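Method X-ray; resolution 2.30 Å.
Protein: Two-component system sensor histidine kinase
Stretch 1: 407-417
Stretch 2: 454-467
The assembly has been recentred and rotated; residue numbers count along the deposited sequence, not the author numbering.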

# COMPACT_ATOMS: atom_id res chain seq x y z
N TYR B 407 -7.69 -29.27 11.75
CA TYR B 407 -8.39 -30.47 12.22
C TYR B 407 -9.86 -30.50 11.81
O TYR B 407 -10.59 -29.50 11.91
N ASN B 408 -10.31 -31.67 11.41
CA ASN B 408 -11.72 -31.97 11.11
C ASN B 408 -12.31 -32.87 12.25
O ASN B 408 -11.83 -34.01 12.44
N ILE B 409 -13.35 -32.42 12.91
CA ILE B 409 -13.96 -33.13 14.04
C ILE B 409 -15.45 -33.35 13.80
O ILE B 409 -16.17 -32.40 13.46
N VAL B 410 -15.92 -34.58 13.98
CA VAL B 410 -17.34 -34.90 13.85
C VAL B 410 -17.85 -35.60 15.10
O VAL B 410 -17.06 -36.15 15.85
N ASP B 411 -19.17 -35.59 15.34
CA ASP B 411 -19.71 -36.40 16.44
C ASP B 411 -19.67 -37.89 16.08
O ASP B 411 -19.44 -38.26 14.93
N ASN B 412 -19.94 -38.75 17.05
CA ASN B 412 -19.93 -40.23 16.80
C ASN B 412 -20.93 -40.74 15.73
O ASN B 412 -20.66 -41.75 15.09
N THR B 413 -22.07 -40.05 15.55
CA THR B 413 -23.07 -40.49 14.54
C THR B 413 -22.61 -40.02 13.14
O THR B 413 -23.11 -40.46 12.12
N GLY B 414 -21.65 -39.10 13.11
CA GLY B 414 -21.15 -38.57 11.86
C GLY B 414 -22.00 -37.48 11.25
O GLY B 414 -21.86 -37.22 10.08
N THR B 415 -22.90 -36.86 12.03
CA THR B 415 -23.92 -35.92 11.52
C THR B 415 -23.49 -34.46 11.67
O THR B 415 -23.71 -33.63 10.81
N TYR B 416 -22.86 -34.14 12.79
CA TYR B 416 -22.49 -32.80 13.10
C TYR B 416 -20.98 -32.71 13.03
O TYR B 416 -20.26 -33.69 13.24
N ASN B 417 -20.50 -31.52 12.72
CA ASN B 417 -19.09 -31.36 12.59
C ASN B 417 -18.72 -29.98 13.09
O ASN B 417 -19.60 -29.19 13.52
N SER B 454 -5.82 -39.50 11.52
CA SER B 454 -7.01 -39.86 10.77
C SER B 454 -7.59 -38.83 9.74
O SER B 454 -8.25 -39.20 8.76
N GLY B 455 -7.41 -37.54 9.93
CA GLY B 455 -8.04 -36.67 8.92
C GLY B 455 -9.52 -36.40 9.16
O GLY B 455 -10.07 -35.43 8.64
N GLN B 456 -10.16 -37.28 9.92
CA GLN B 456 -11.37 -36.98 10.64
C GLN B 456 -11.30 -37.46 12.14
O GLN B 456 -11.16 -38.64 12.43
N TYR B 457 -11.44 -36.58 13.10
CA TYR B 457 -11.45 -37.02 14.48
C TYR B 457 -12.87 -37.23 15.05
O TYR B 457 -13.74 -36.34 14.93
N ILE B 458 -13.11 -38.37 15.71
CA ILE B 458 -14.39 -38.57 16.37
C ILE B 458 -14.41 -38.13 17.86
O ILE B 458 -13.70 -38.70 18.71
N ALA B 459 -15.24 -37.15 18.16
CA ALA B 459 -15.27 -36.48 19.44
C ALA B 459 -15.77 -37.41 20.49
O ALA B 459 -16.74 -38.10 20.25
N GLU B 460 -15.18 -37.37 21.67
CA GLU B 460 -15.63 -38.20 22.79
C GLU B 460 -17.10 -37.87 23.17
O GLU B 460 -17.87 -38.75 23.51
N GLN B 461 -17.45 -36.58 23.14
CA GLN B 461 -18.76 -36.14 23.62
C GLN B 461 -19.26 -35.06 22.72
O GLN B 461 -18.47 -34.28 22.15
N ASN B 462 -20.59 -34.93 22.68
CA ASN B 462 -21.23 -33.82 21.94
C ASN B 462 -22.43 -33.41 22.74
O ASN B 462 -23.10 -34.23 23.34
N TYR B 463 -22.65 -32.11 22.87
CA TYR B 463 -23.87 -31.61 23.52
C TYR B 463 -24.74 -31.02 22.41
O TYR B 463 -24.25 -30.21 21.63
N SER B 464 -26.04 -31.35 22.38
CA SER B 464 -26.92 -30.82 21.35
C SER B 464 -28.39 -30.67 21.83
O SER B 464 -28.69 -30.95 22.99
N VAL B 465 -29.29 -30.34 20.90
CA VAL B 465 -30.73 -30.28 21.21
C VAL B 465 -31.27 -31.63 21.73
O VAL B 465 -32.25 -31.63 22.45
N HIS B 466 -30.64 -32.76 21.38
CA HIS B 466 -31.08 -34.09 21.86
C HIS B 466 -30.66 -34.48 23.29
O HIS B 466 -31.31 -35.31 23.93
N ASN B 467 -29.60 -33.89 23.82
CA ASN B 467 -29.23 -34.23 25.20
C ASN B 467 -29.15 -33.01 26.17
O ASN B 467 -28.35 -33.01 27.09

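Two short parallel strands set the frame: Tyr-457 N donates to Asn-408 O (2.7 Å), Val-410 N to Tyr-457 O (3.0 Å) and Ala-459 N to Val-410 O (3.1 Å), so successive side chains alternate between the two faces of the sheet.

On one face, Ile-409 (chi1 m, chi2 t) rests its CG1 4.1 Å from Tyr-457 CB and its CG2 4.2 Å from Ala-459 CB. Tyr-457 is t, and its end leads away, where OH donates to Glu-460 OE2 (2.9 Å); its base does the packing here. The other face pairs Val-410 (m) with Ile-458 (m, m), CG2 to CD1 at 3.5 Å, while Val-410 CG1 lies 3.5 Å from Gln-456 NE2. Ile-458 also reaches Asn-412, its CG2 3.6 Å from Asn-412 CA.

The one side-chain hydrogen bond across the stretches precedes the bridges: Asn-408 (m) points toward its neighbour and ND2 donates to Gly-455 O (2.8 Å).

Beyond them, Asp-411 (p) organises its own turn, OD1 accepting from Tyr-416 N (2.9 Å), while its CB touches Asn-462 CB (4.1 Å). Tyr-416 (m) points toward the partner stretch: CD1 lies 3.9 Å from Asn-462 OD1, met obliquely, and OH sits 3.3 Å from His-466 CE1, at that ring's edge.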

# COMPACT_ATOMS: atom_id res chain seq x y z
CB TYR B 407 -8.34 -30.57 13.78
CG TYR B 407 -6.97 -30.52 14.39
CD1 TYR B 407 -6.18 -31.68 14.49
CD2 TYR B 407 -6.44 -29.32 14.85
CE1 TYR B 407 -4.92 -31.64 15.03
CE2 TYR B 407 -5.17 -29.27 15.42
CZ TYR B 407 -4.42 -30.44 15.52
OH TYR B 407 -3.14 -30.38 16.05
CB ASN B 408 -11.83 -32.81 9.81
CG ASN B 408 -11.33 -32.09 8.56
OD1 ASN B 408 -11.81 -30.98 8.21
ND2 ASN B 408 -10.38 -32.75 7.83
CB ILE B 409 -13.77 -32.28 15.32
CG1 ILE B 409 -12.28 -32.18 15.68
CG2 ILE B 409 -14.66 -32.77 16.46
CD1 ILE B 409 -11.97 -31.04 16.64
CB VAL B 410 -17.64 -35.78 12.63
CG1 VAL B 410 -17.21 -35.08 11.33
CG2 VAL B 410 -16.98 -37.12 12.75
CB ASP B 411 -21.14 -35.92 16.78
CG ASP B 411 -22.16 -36.44 15.79
OD1 ASP B 411 -22.00 -36.21 14.57
OD2 ASP B 411 -23.09 -37.15 16.21
CB ASN B 412 -20.14 -41.02 18.11
CG ASN B 412 -21.48 -40.75 18.75
OD1 ASN B 412 -21.71 -39.67 19.26
ND2 ASN B 412 -22.39 -41.72 18.69
CB THR B 413 -24.52 -39.89 14.79
OG1 THR B 413 -24.49 -38.46 14.64
CG2 THR B 413 -25.12 -40.25 16.17
CB THR B 415 -25.22 -36.13 12.30
OG1 THR B 415 -25.59 -37.50 12.21
CG2 THR B 415 -26.34 -35.29 11.73
CB TYR B 416 -22.98 -32.44 14.50
CG TYR B 416 -24.45 -32.72 14.72
CD1 TYR B 416 -24.85 -33.60 15.72
CD2 TYR B 416 -25.45 -32.06 13.95
CE1 TYR B 416 -26.18 -33.86 15.94
CE2 TYR B 416 -26.79 -32.31 14.15
CZ TYR B 416 -27.16 -33.21 15.16
OH TYR B 416 -28.51 -33.50 15.41
CB ASN B 417 -18.66 -31.59 11.14
CG ASN B 417 -19.23 -30.54 10.19
OD1 ASN B 417 -19.14 -29.33 10.46
ND2 ASN B 417 -19.84 -30.99 9.09
CB SER B 454 -8.11 -40.25 11.75
OG SER B 454 -9.14 -40.90 11.05
CB GLN B 456 -12.53 -37.65 9.92
CG GLN B 456 -13.92 -37.20 10.34
CD GLN B 456 -15.04 -37.88 9.51
OE1 GLN B 456 -15.18 -39.12 9.51
NE2 GLN B 456 -15.86 -37.08 8.84
CB TYR B 457 -10.72 -36.01 15.34
CG TYR B 457 -10.45 -36.57 16.70
CD1 TYR B 457 -9.39 -37.48 16.89
CD2 TYR B 457 -11.27 -36.25 17.80
CE1 TYR B 457 -9.14 -38.01 18.11
CE2 TYR B 457 -11.02 -36.81 19.04
CZ TYR B 457 -9.94 -37.69 19.18
OH TYR B 457 -9.65 -38.29 20.38
CB ILE B 458 -14.92 -40.03 16.27
CG1 ILE B 458 -14.68 -40.66 14.88
CG2 ILE B 458 -16.37 -40.10 16.76
CD1 ILE B 458 -15.58 -40.17 13.72
CB ALA B 459 -16.22 -35.29 19.40
CB GLU B 460 -14.69 -38.03 24.01
CG GLU B 460 -13.32 -38.81 23.93
CD GLU B 460 -12.29 -38.25 22.92
OE1 GLU B 460 -12.43 -37.15 22.37
OE2 GLU B 460 -11.30 -38.93 22.64
CB GLN B 461 -18.70 -35.58 25.06
CG GLN B 461 -18.28 -36.58 26.18
CD GLN B 461 -18.33 -35.99 27.65
OE1 GLN B 461 -18.03 -34.82 27.88
NE2 GLN B 461 -18.73 -36.82 28.61
CB ASN B 462 -21.53 -34.24 20.46
CG ASN B 462 -22.41 -33.21 19.67
OD1 ASN B 462 -23.61 -33.48 19.39
ND2 ASN B 462 -21.82 -32.05 19.30
CB TYR B 463 -23.53 -30.54 24.58
CG TYR B 463 -23.00 -31.10 25.89
CD1 TYR B 463 -21.63 -31.18 26.15
CD2 TYR B 463 -23.88 -31.59 26.87
CE1 TYR B 463 -21.14 -31.72 27.35
CE2 TYR B 463 -23.41 -32.16 28.03
CZ TYR B 463 -22.04 -32.21 28.27
OH TYR B 463 -21.63 -32.73 29.47
CB SER B 464 -26.89 -31.77 20.18
OG SER B 464 -27.53 -32.96 20.57
CB VAL B 465 -31.59 -29.69 20.02
CG1 VAL B 465 -33.04 -29.59 20.40
CG2 VAL B 465 -31.21 -28.32 19.76
CB HIS B 466 -30.65 -35.21 20.88
CG HIS B 466 -31.15 -34.99 19.48
ND1 HIS B 466 -30.30 -34.81 18.40
CD2 HIS B 466 -32.41 -34.85 18.99
CE1 HIS B 466 -31.01 -34.60 17.31
NE2 HIS B 466 -32.30 -34.61 17.64
CB ASN B 467 -27.94 -35.12 25.22
CG ASN B 467 -26.73 -34.39 24.69
OD1 ASN B 467 -26.79 -33.19 24.44
ND2 ASN B 467 -25.61 -35.10 24.51